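PDB 1BKJ: nadph-flavin oxidoreductase from Vibrio harveyi, which catalyses the NADPH-dependent reduction of FMN to FMNH2 as a homodimer, supplying reduced flavin to luciferase for bioluminescence. Local coordinates for residues S13-T18 against Q67-S72; Q62-Q67 against V127-L132; A74-F79 against G154-H159. All blocks are in the same frame, centred on the assembly; numbering follows the deposited sequence.

Contact 1 lies near the surface, whereas contacts 2 and 3 are buried. Contacts 1 and 2 share Gln67 and both border the FMN: the loop 13-18 and the start of 67-72 meet its pyrimidine end and phosphate, while 127-132 adds backbone groups around O4 and N5. Neither joins its two segments by direct hydrogen bonds; side-chain packing, the flavin and, in contact 1, water do the joining. Contact 3, by contrast, is backbone hydrogen bonding between strands 75-82 and 149-158. Strand 149-158 also pairs with strand 125-129 of contact 2, and Thr18 of contact 1 lies close to His159 at the far end of contact 3.

Contact 1 of 3, residues S13-T18 against Q67-S72; sequences SIRKFT and QAYVES. With FMN (flavin mononucleotide), chain D.
Arg15 and Tyr69 lie alongside each other, the aliphatic part of the arginine over one face of the phenol ring. Arg15 CB stands 3.9 Å from the centroid of the Tyr69 ring, a CH-pi contact almost on the ring normal, and CG follows over the same face. With the arginine chain extended from CG to NE, the guanidinium passes the ring at a steep tilt and reaches the flavin. Phe17 adds apolar packing: its ring edge, at CE2, meets Tyr69 CB at 3.9 Å.

At one end the polar links run through FMN. Arg15 NE donates to FMN O2 at 2.7 Å, and Tyr69 OH lies 3.0 Å from the same O2. Gln67 OE1 accepts from FMN N3 at 2.8 Å while its NE2 donates to O4. Arg15, Gln67 and Tyr69 wall the pyrimidine end of the FMN pocket, and Ser13 holds the phosphate, N to O2P and OG to O3P.

Water joins the other end: one molecule links Phe17 N to Ser72 OG, another donates to Thr18 O and Ser72 O.

Loop and helix both rest on the sheet: Phe17 and Val70 on Cys156 of strand 149-158, Tyr69 on Val127 and Ile129 of strand 125-129.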
# COMPACT_ATOMS: atom_id res chain seq x y z
N SER A 13 3.88 9.97 13.29
CA SER A 13 4.20 8.67 13.87
C SER A 13 4.47 8.82 15.35
O SER A 13 5.12 9.78 15.77
CB SER A 13 5.40 8.03 13.19
OG SER A 13 5.09 7.69 11.84
N ILE A 14 3.83 7.95 16.13
CA ILE A 14 3.94 7.94 17.58
C ILE A 14 4.80 6.74 17.98
O ILE A 14 4.54 5.60 17.58
CB ILE A 14 2.55 7.88 18.27
CG1 ILE A 14 1.68 9.08 17.87
CG2 ILE A 14 2.69 7.78 19.80
CD1 ILE A 14 2.23 10.46 18.22
N ARG A 15 5.84 7.03 18.77
CA ARG A 15 6.80 6.04 19.21
C ARG A 15 6.94 5.90 20.73
O ARG A 15 7.92 5.35 21.22
CB ARG A 15 8.16 6.33 18.55
CG ARG A 15 8.17 6.15 17.03
CD ARG A 15 9.49 6.58 16.42
NE ARG A 15 9.47 6.53 14.96
CZ ARG A 15 9.20 7.57 14.16
NH1 ARG A 15 8.91 8.75 14.68
NH2 ARG A 15 9.23 7.43 12.85
N LYS A 16 5.96 6.44 21.46
CA LYS A 16 5.92 6.34 22.93
C LYS A 16 4.45 6.20 23.31
O LYS A 16 3.62 7.01 22.91
CB LYS A 16 6.56 7.54 23.63
CG LYS A 16 7.09 7.19 25.02
CD LYS A 16 7.59 8.40 25.78
CE LYS A 16 7.87 8.02 27.23
NZ LYS A 16 7.99 9.23 28.09
N PHE A 17 4.15 5.15 24.07
CA PHE A 17 2.78 4.84 24.47
C PHE A 17 2.60 4.66 25.96
O PHE A 17 3.56 4.33 26.66
CB PHE A 17 2.32 3.53 23.80
CG PHE A 17 2.43 3.53 22.30
CD1 PHE A 17 1.45 4.15 21.52
CD2 PHE A 17 3.54 2.94 21.67
CE1 PHE A 17 1.54 4.19 20.11
CE2 PHE A 17 3.66 2.97 20.25
CZ PHE A 17 2.65 3.60 19.47
N THR A 18 1.38 4.90 26.44
CA THR A 18 1.06 4.66 27.85
C THR A 18 0.63 3.18 27.95
O THR A 18 0.52 2.50 26.92
CB THR A 18 -0.08 5.58 28.38
OG1 THR A 18 -1.29 5.29 27.69
CG2 THR A 18 0.27 7.05 28.22
N GLN A 67 13.61 -1.77 18.61
CA GLN A 67 12.65 -0.66 18.62
C GLN A 67 11.70 -1.00 19.77
O GLN A 67 10.80 -1.84 19.61
CB GLN A 67 11.95 -0.54 17.27
CG GLN A 67 12.91 -0.23 16.11
CD GLN A 67 12.20 0.18 14.83
OE1 GLN A 67 11.44 1.13 14.82
NE2 GLN A 67 12.47 -0.54 13.74
N ALA A 68 11.96 -0.40 20.93
CA ALA A 68 11.22 -0.62 22.18
C ALA A 68 9.69 -0.49 22.15
O ALA A 68 8.99 -1.23 22.85
CB ALA A 68 11.80 0.26 23.29
N TYR A 69 9.18 0.41 21.32
CA TYR A 69 7.75 0.62 21.18
C TYR A 69 6.97 -0.56 20.57
O TYR A 69 5.75 -0.56 20.56
CB TYR A 69 7.46 1.93 20.45
CG TYR A 69 8.47 2.31 19.40
CD1 TYR A 69 9.65 3.00 19.75
CD2 TYR A 69 8.25 1.99 18.03
CE1 TYR A 69 10.61 3.36 18.77
CE2 TYR A 69 9.21 2.34 17.04
CZ TYR A 69 10.38 3.03 17.43
OH TYR A 69 11.31 3.39 16.48
N VAL A 70 7.69 -1.57 20.09
CA VAL A 70 7.06 -2.78 19.56
C VAL A 70 6.60 -3.59 20.78
O VAL A 70 5.56 -4.24 20.72
CB VAL A 70 8.03 -3.59 18.70
CG1 VAL A 70 7.48 -4.97 18.35
CG2 VAL A 70 8.36 -2.82 17.44
N GLU A 71 7.34 -3.49 21.89
CA GLU A 71 6.98 -4.20 23.12
C GLU A 71 5.99 -3.40 23.99
O GLU A 71 5.07 -3.98 24.55
CB GLU A 71 8.23 -4.56 23.94
N SER A 72 6.14 -2.07 24.03
CA SER A 72 5.28 -1.22 24.85
C SER A 72 3.92 -0.83 24.28
O SER A 72 3.03 -0.39 25.02
CB SER A 72 6.05 0.02 25.32
OG SER A 72 6.36 0.87 24.24
N1 FMN D . 9.28 4.24 11.80
C2 FMN D . 10.00 3.67 12.82
O2 FMN D . 10.40 4.26 13.80
N3 FMN D . 10.32 2.34 12.59
C4 FMN D . 10.17 1.62 11.36
O4 FMN D . 10.63 0.50 11.30
C4A FMN D . 9.48 2.35 10.33
N5 FMN D . 9.08 1.59 9.23
C5A FMN D . 8.17 2.12 8.31
C6 FMN D . 7.70 1.27 7.32
C7 FMN D . 6.75 1.73 6.41
C7M FMN D . 6.11 0.66 5.47
C8 FMN D . 6.30 3.08 6.47
C8M FMN D . 5.38 3.69 5.46
C9 FMN D . 6.76 3.92 7.45
C9A FMN D . 7.71 3.46 8.41
N10 FMN D . 8.18 4.25 9.52
C10 FMN D . 8.98 3.68 10.53
C1' FMN D . 7.64 5.48 9.79
C2' FMN D . 8.41 6.70 9.38
O2' FMN D . 9.77 6.77 9.46
C3' FMN D . 7.65 7.88 8.95
O3' FMN D . 6.42 7.64 8.32
C4' FMN D . 8.30 9.18 8.54
O4' FMN D . 9.65 9.41 8.87
C5' FMN D . 7.49 10.33 8.19
O5' FMN D . 7.07 10.81 9.51
P FMN D . 5.53 10.80 10.05
O1P FMN D . 4.86 11.77 9.21
O2P FMN D . 5.69 11.12 11.49
O3P FMN D . 4.93 9.48 9.76
O HOH W 1 6.50 3.54 25.03
O HOH W 2 0.49 -0.34 26.20

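Contact 2 of 3, residues Q62-Q67 against V127-L132; sequences QFAGNQ and VYIGGL. With FMN (flavin mononucleotide), chain D.
Phe63 and Ala64 bring the end of helix 54-63 against the turn that follows strand 125-129. Phe63 contributes its backbone: its O lies 3.9 Å from Leu132 CA, while its ring leads away to helix 136-142.

Ala64 is the apolar centre. Its CB touches two branches, 3.7 Å from Ile129 CG2 and 4.0 Å from Leu132 CD2. Ile129 CG2 stands anti to its own backbone N, and the other branch of that side chain carries CD1 to the glutamine. Ala64 O lies 3.8 Å from Gly131 CA, a close approach that the absence of a side chain at Gly131 permits.

Gly65 leaves the helix with positive phi, where a CB would press on the preceding carbonyl oxygen, and the chain turns back through Asn66 to Gln67.

At Gln67 the amide is fixed from within its own segment: NE2 donates to Ala64 O at 2.7 Å, nearly straight at 170° and close to the amide plane. That bond helps fix which way round the amide faces the flavin. Ile129 CD1 packs against OE1 at 3.9 Å. Across the turn, Gly130 N donates to FMN N5 at 3.0 Å, and Gly131 N to FMN O4 at 3.3 Å, an oxygen to which NE2 also donates. Hydrogen bonding at N5 would be expected to influence the reactivity of this redox-active nitrogen.

Val127 CG2 and Tyr128 CB pack against the flavin ring system, and Tyr128 also touches Ser38 of the second subunit. The arrangement is part of the FMN site of a nitroreductase-family dimer, with flavin bound at the subunit interface.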
# COMPACT_ATOMS: atom_id res chain seq x y z
N GLN A 62 13.33 -6.90 19.15
CA GLN A 62 14.74 -7.13 18.85
C GLN A 62 14.91 -7.35 17.35
O GLN A 62 15.80 -6.76 16.73
CB GLN A 62 15.25 -8.36 19.62
CG GLN A 62 16.72 -8.67 19.44
CD GLN A 62 17.13 -9.87 20.24
OE1 GLN A 62 17.10 -9.85 21.47
NE2 GLN A 62 17.48 -10.94 19.54
N PHE A 63 14.00 -8.13 16.76
CA PHE A 63 14.04 -8.42 15.33
C PHE A 63 13.74 -7.21 14.47
O PHE A 63 14.06 -7.20 13.29
CB PHE A 63 13.11 -9.58 14.99
CG PHE A 63 13.63 -10.94 15.39
CD1 PHE A 63 15.01 -11.19 15.49
CD2 PHE A 63 12.73 -11.98 15.69
CE1 PHE A 63 15.50 -12.46 15.89
CE2 PHE A 63 13.19 -13.26 16.08
CZ PHE A 63 14.58 -13.50 16.19
N ALA A 64 13.16 -6.17 15.08
CA ALA A 64 12.84 -4.92 14.41
C ALA A 64 14.00 -3.93 14.52
O ALA A 64 13.95 -2.84 13.95
CB ALA A 64 11.57 -4.30 15.02
N GLY A 65 15.05 -4.32 15.24
CA GLY A 65 16.23 -3.48 15.43
C GLY A 65 16.20 -2.75 16.75
O GLY A 65 16.57 -1.57 16.82
N ASN A 66 15.79 -3.47 17.80
CA ASN A 66 15.65 -2.95 19.17
C ASN A 66 14.77 -1.70 19.25
O ASN A 66 15.17 -0.66 19.81
CB ASN A 66 17.01 -2.76 19.86
CG ASN A 66 17.70 -4.08 20.16
OD1 ASN A 66 17.09 -5.03 20.66
ND2 ASN A 66 18.99 -4.14 19.85
N GLN A 67 13.61 -1.77 18.61
CA GLN A 67 12.65 -0.66 18.62
C GLN A 67 11.70 -1.00 19.77
O GLN A 67 10.80 -1.84 19.61
CB GLN A 67 11.95 -0.54 17.27
CG GLN A 67 12.91 -0.23 16.11
CD GLN A 67 12.20 0.18 14.83
OE1 GLN A 67 11.44 1.13 14.82
NE2 GLN A 67 12.47 -0.54 13.74
N VAL A 127 2.58 3.65 14.44
CA VAL A 127 3.78 3.73 13.61
C VAL A 127 3.96 2.41 12.89
O VAL A 127 3.77 1.35 13.48
CB VAL A 127 5.07 4.11 14.46
CG1 VAL A 127 5.41 3.05 15.50
CG2 VAL A 127 6.28 4.39 13.55
N TYR A 128 4.31 2.49 11.62
CA TYR A 128 4.58 1.29 10.82
C TYR A 128 5.97 0.80 11.22
O TYR A 128 6.81 1.61 11.64
CB TYR A 128 4.63 1.61 9.34
CG TYR A 128 3.32 1.85 8.64
CD1 TYR A 128 2.73 3.12 8.65
CD2 TYR A 128 2.69 0.82 7.93
CE1 TYR A 128 1.53 3.37 7.96
CE2 TYR A 128 1.48 1.05 7.24
CZ TYR A 128 0.91 2.33 7.26
OH TYR A 128 -0.25 2.59 6.61
N ILE A 129 6.22 -0.51 11.14
CA ILE A 129 7.51 -1.10 11.50
C ILE A 129 8.03 -1.97 10.34
O ILE A 129 7.72 -3.17 10.26
CB ILE A 129 7.45 -1.94 12.85
CG1 ILE A 129 6.89 -1.09 14.03
CG2 ILE A 129 8.84 -2.52 13.22
CD1 ILE A 129 7.72 0.10 14.45
N GLY A 130 8.81 -1.36 9.45
CA GLY A 130 9.38 -2.07 8.32
C GLY A 130 10.70 -2.73 8.69
O GLY A 130 11.23 -3.54 7.92
N GLY A 131 11.20 -2.40 9.88
CA GLY A 131 12.45 -2.94 10.41
C GLY A 131 12.48 -4.45 10.55
O GLY A 131 13.56 -5.03 10.55
N LEU A 132 11.31 -5.08 10.64
CA LEU A 132 11.17 -6.53 10.73
C LEU A 132 11.79 -7.27 9.55
O LEU A 132 12.24 -8.41 9.69
CB LEU A 132 9.69 -6.93 10.81
CG LEU A 132 8.91 -6.62 12.10
CD1 LEU A 132 7.47 -7.10 11.95
CD2 LEU A 132 9.59 -7.30 13.29
N1 FMN D . 9.28 4.24 11.80
C2 FMN D . 10.00 3.67 12.82
O2 FMN D . 10.40 4.26 13.80
N3 FMN D . 10.32 2.34 12.59
C4 FMN D . 10.17 1.62 11.36
O4 FMN D . 10.63 0.50 11.30
C4A FMN D . 9.48 2.35 10.33
N5 FMN D . 9.08 1.59 9.23
C5A FMN D . 8.17 2.12 8.31
C6 FMN D . 7.70 1.27 7.32
C7 FMN D . 6.75 1.73 6.41
C7M FMN D . 6.11 0.66 5.47
C8 FMN D . 6.30 3.08 6.47
C8M FMN D . 5.38 3.69 5.46
C9 FMN D . 6.76 3.92 7.45
C9A FMN D . 7.71 3.46 8.41
N10 FMN D . 8.18 4.25 9.52
C10 FMN D . 8.98 3.68 10.53
C1' FMN D . 7.64 5.48 9.79
C2' FMN D . 8.41 6.70 9.38
O2' FMN D . 9.77 6.77 9.46
C3' FMN D . 7.65 7.88 8.95
O3' FMN D . 6.42 7.64 8.32
C4' FMN D . 8.30 9.18 8.54
O4' FMN D . 9.65 9.41 8.87
C5' FMN D . 7.49 10.33 8.19
O5' FMN D . 7.07 10.81 9.51
P FMN D . 5.53 10.80 10.05
O1P FMN D . 4.86 11.77 9.21
O2P FMN D . 5.69 11.12 11.49
O3P FMN D . 4.93 9.48 9.76

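Contact 3 of 3, residues A74-F79 against G154-H159; sequences AEFLVF and GMCLGH
Leu157 O accepts from Glu75 N at 3.1 Å, with Ala74 N also close by at 3.0 Å. Both Ala74 and Glu75 face Leu157, which makes a classic beta bulge at the start of strand 75-82. Glu75 completes its hydrogen-bonded pair by accepting from Leu157 N at 3.0 Å.

Beyond the bulge, 75-82 and 149-158 run antiparallel (axes at 161°) as the inner strands of the four-stranded sheet of this nitroreductase-family protein, ordered 46-50, 75-82, 149-158, 125-129. Leu77 N donates to Met155 O at 3.0 Å, and that oxygen also receives a CA-H...O contact from Phe76. The return bond, Met155 N to Leu77 O, is bent and weak.

On the face carrying Phe76 and Cys156, the two residues form a non-hydrogen-bonded pair. Phe76 CG is anti to its backbone N (chi1 -171°), which turns the ring over the neighbouring strand; CZ comes 3.8 Å from Gly154 CA, close because Gly154 has no side chain. Cys156 SG meets the same ring at its edge, 3.9 Å from CD1, in a sulfur-aromatic contact. On this face Ile129 and Val127 of the next strand, 125-129, touch Phe76 and Cys156.

The other face is hydrophobic around Leu77, Met155, Leu157 and Phe79. Leu77 CD1 meets Leu157 CD1 at 4.2 Å, and Phe79 turns its ring edge, at CE1, to Met155 CB. Helix 98-121 covers Met155, Leu157 and Phe79. The buried carboxylate of Glu75, on this face too, leads away and forms a salt bridge with Arg50 of strand 46-50.

Most main-chain polar groups are thus paired within the sheet, leaving its faces mainly to apolar packing; the one acidic group is balanced by Arg50, which would be expected to keep it ionised.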
# COMPACT_ATOMS: atom_id res chain seq x y z
N ALA A 74 0.12 -1.05 22.89
CA ALA A 74 -1.06 -1.80 23.36
C ALA A 74 -1.37 -2.95 22.40
O ALA A 74 -1.74 -4.04 22.84
CB ALA A 74 -2.26 -0.86 23.50
N GLU A 75 -1.19 -2.71 21.10
CA GLU A 75 -1.41 -3.72 20.06
C GLU A 75 -0.28 -3.73 19.00
O GLU A 75 0.22 -2.67 18.62
CB GLU A 75 -2.75 -3.50 19.32
CG GLU A 75 -4.04 -3.76 20.12
CD GLU A 75 -4.19 -5.20 20.59
OE1 GLU A 75 -3.95 -6.13 19.80
OE2 GLU A 75 -4.57 -5.40 21.77
N PHE A 76 0.14 -4.92 18.58
CA PHE A 76 1.14 -5.04 17.53
C PHE A 76 0.60 -6.00 16.47
O PHE A 76 0.40 -7.19 16.75
CB PHE A 76 2.51 -5.51 18.05
CG PHE A 76 3.61 -5.44 17.01
CD1 PHE A 76 4.06 -4.19 16.52
CD2 PHE A 76 4.19 -6.62 16.49
CE1 PHE A 76 5.05 -4.10 15.51
CE2 PHE A 76 5.19 -6.55 15.47
CZ PHE A 76 5.62 -5.29 14.99
N LEU A 77 0.37 -5.46 15.27
CA LEU A 77 -0.16 -6.20 14.12
C LEU A 77 0.92 -6.39 13.06
O LEU A 77 1.65 -5.45 12.75
CB LEU A 77 -1.31 -5.41 13.49
CG LEU A 77 -2.48 -4.91 14.35
CD1 LEU A 77 -3.42 -4.13 13.47
CD2 LEU A 77 -3.20 -6.08 15.03
N VAL A 78 1.05 -7.61 12.52
CA VAL A 78 2.04 -7.91 11.49
C VAL A 78 1.29 -8.23 10.19
O VAL A 78 0.47 -9.14 10.16
CB VAL A 78 2.96 -9.11 11.88
CG1 VAL A 78 4.10 -9.26 10.87
CG2 VAL A 78 3.54 -8.94 13.28
N PHE A 79 1.57 -7.45 9.14
CA PHE A 79 0.93 -7.60 7.84
C PHE A 79 1.74 -8.49 6.95
O PHE A 79 2.92 -8.25 6.73
CB PHE A 79 0.71 -6.24 7.20
CG PHE A 79 -0.37 -5.45 7.85
CD1 PHE A 79 -0.14 -4.79 9.08
CD2 PHE A 79 -1.65 -5.40 7.28
CE1 PHE A 79 -1.18 -4.09 9.74
CE2 PHE A 79 -2.70 -4.71 7.92
CZ PHE A 79 -2.47 -4.05 9.16
N GLY A 154 5.19 -4.46 10.32
CA GLY A 154 4.37 -4.51 11.52
C GLY A 154 3.73 -3.15 11.73
O GLY A 154 3.95 -2.22 10.94
N MET A 155 2.92 -3.03 12.78
CA MET A 155 2.27 -1.77 13.12
C MET A 155 2.01 -1.71 14.62
O MET A 155 1.41 -2.62 15.19
CB MET A 155 0.94 -1.60 12.36
CG MET A 155 0.26 -0.25 12.62
SD MET A 155 -1.26 -0.04 11.73
CE MET A 155 -0.62 0.40 10.14
N CYS A 156 2.51 -0.64 15.25
CA CYS A 156 2.30 -0.40 16.67
C CYS A 156 1.08 0.50 16.82
O CYS A 156 0.92 1.45 16.05
CB CYS A 156 3.49 0.34 17.29
SG CYS A 156 5.04 -0.54 17.29
N LEU A 157 0.19 0.18 17.76
CA LEU A 157 -1.00 0.98 18.04
C LEU A 157 -1.13 1.14 19.56
O LEU A 157 -0.76 0.24 20.32
CB LEU A 157 -2.28 0.33 17.47
CG LEU A 157 -2.50 0.14 15.96
CD1 LEU A 157 -3.79 -0.60 15.69
CD2 LEU A 157 -2.47 1.50 15.24
N GLY A 158 -1.62 2.30 19.99
CA GLY A 158 -1.82 2.55 21.41
C GLY A 158 -2.11 4.00 21.71
O GLY A 158 -2.20 4.83 20.80
N HIS A 159 -2.24 4.32 22.99
CA HIS A 159 -2.51 5.69 23.41
C HIS A 159 -1.19 6.47 23.49
O HIS A 159 -0.26 6.02 24.16
CB HIS A 159 -3.27 5.68 24.73
CG HIS A 159 -4.65 5.13 24.59
ND1 HIS A 159 -5.70 5.90 24.13
CD2 HIS A 159 -5.15 3.90 24.84
CE1 HIS A 159 -6.80 5.16 24.12
NE2 HIS A 159 -6.49 3.95 24.54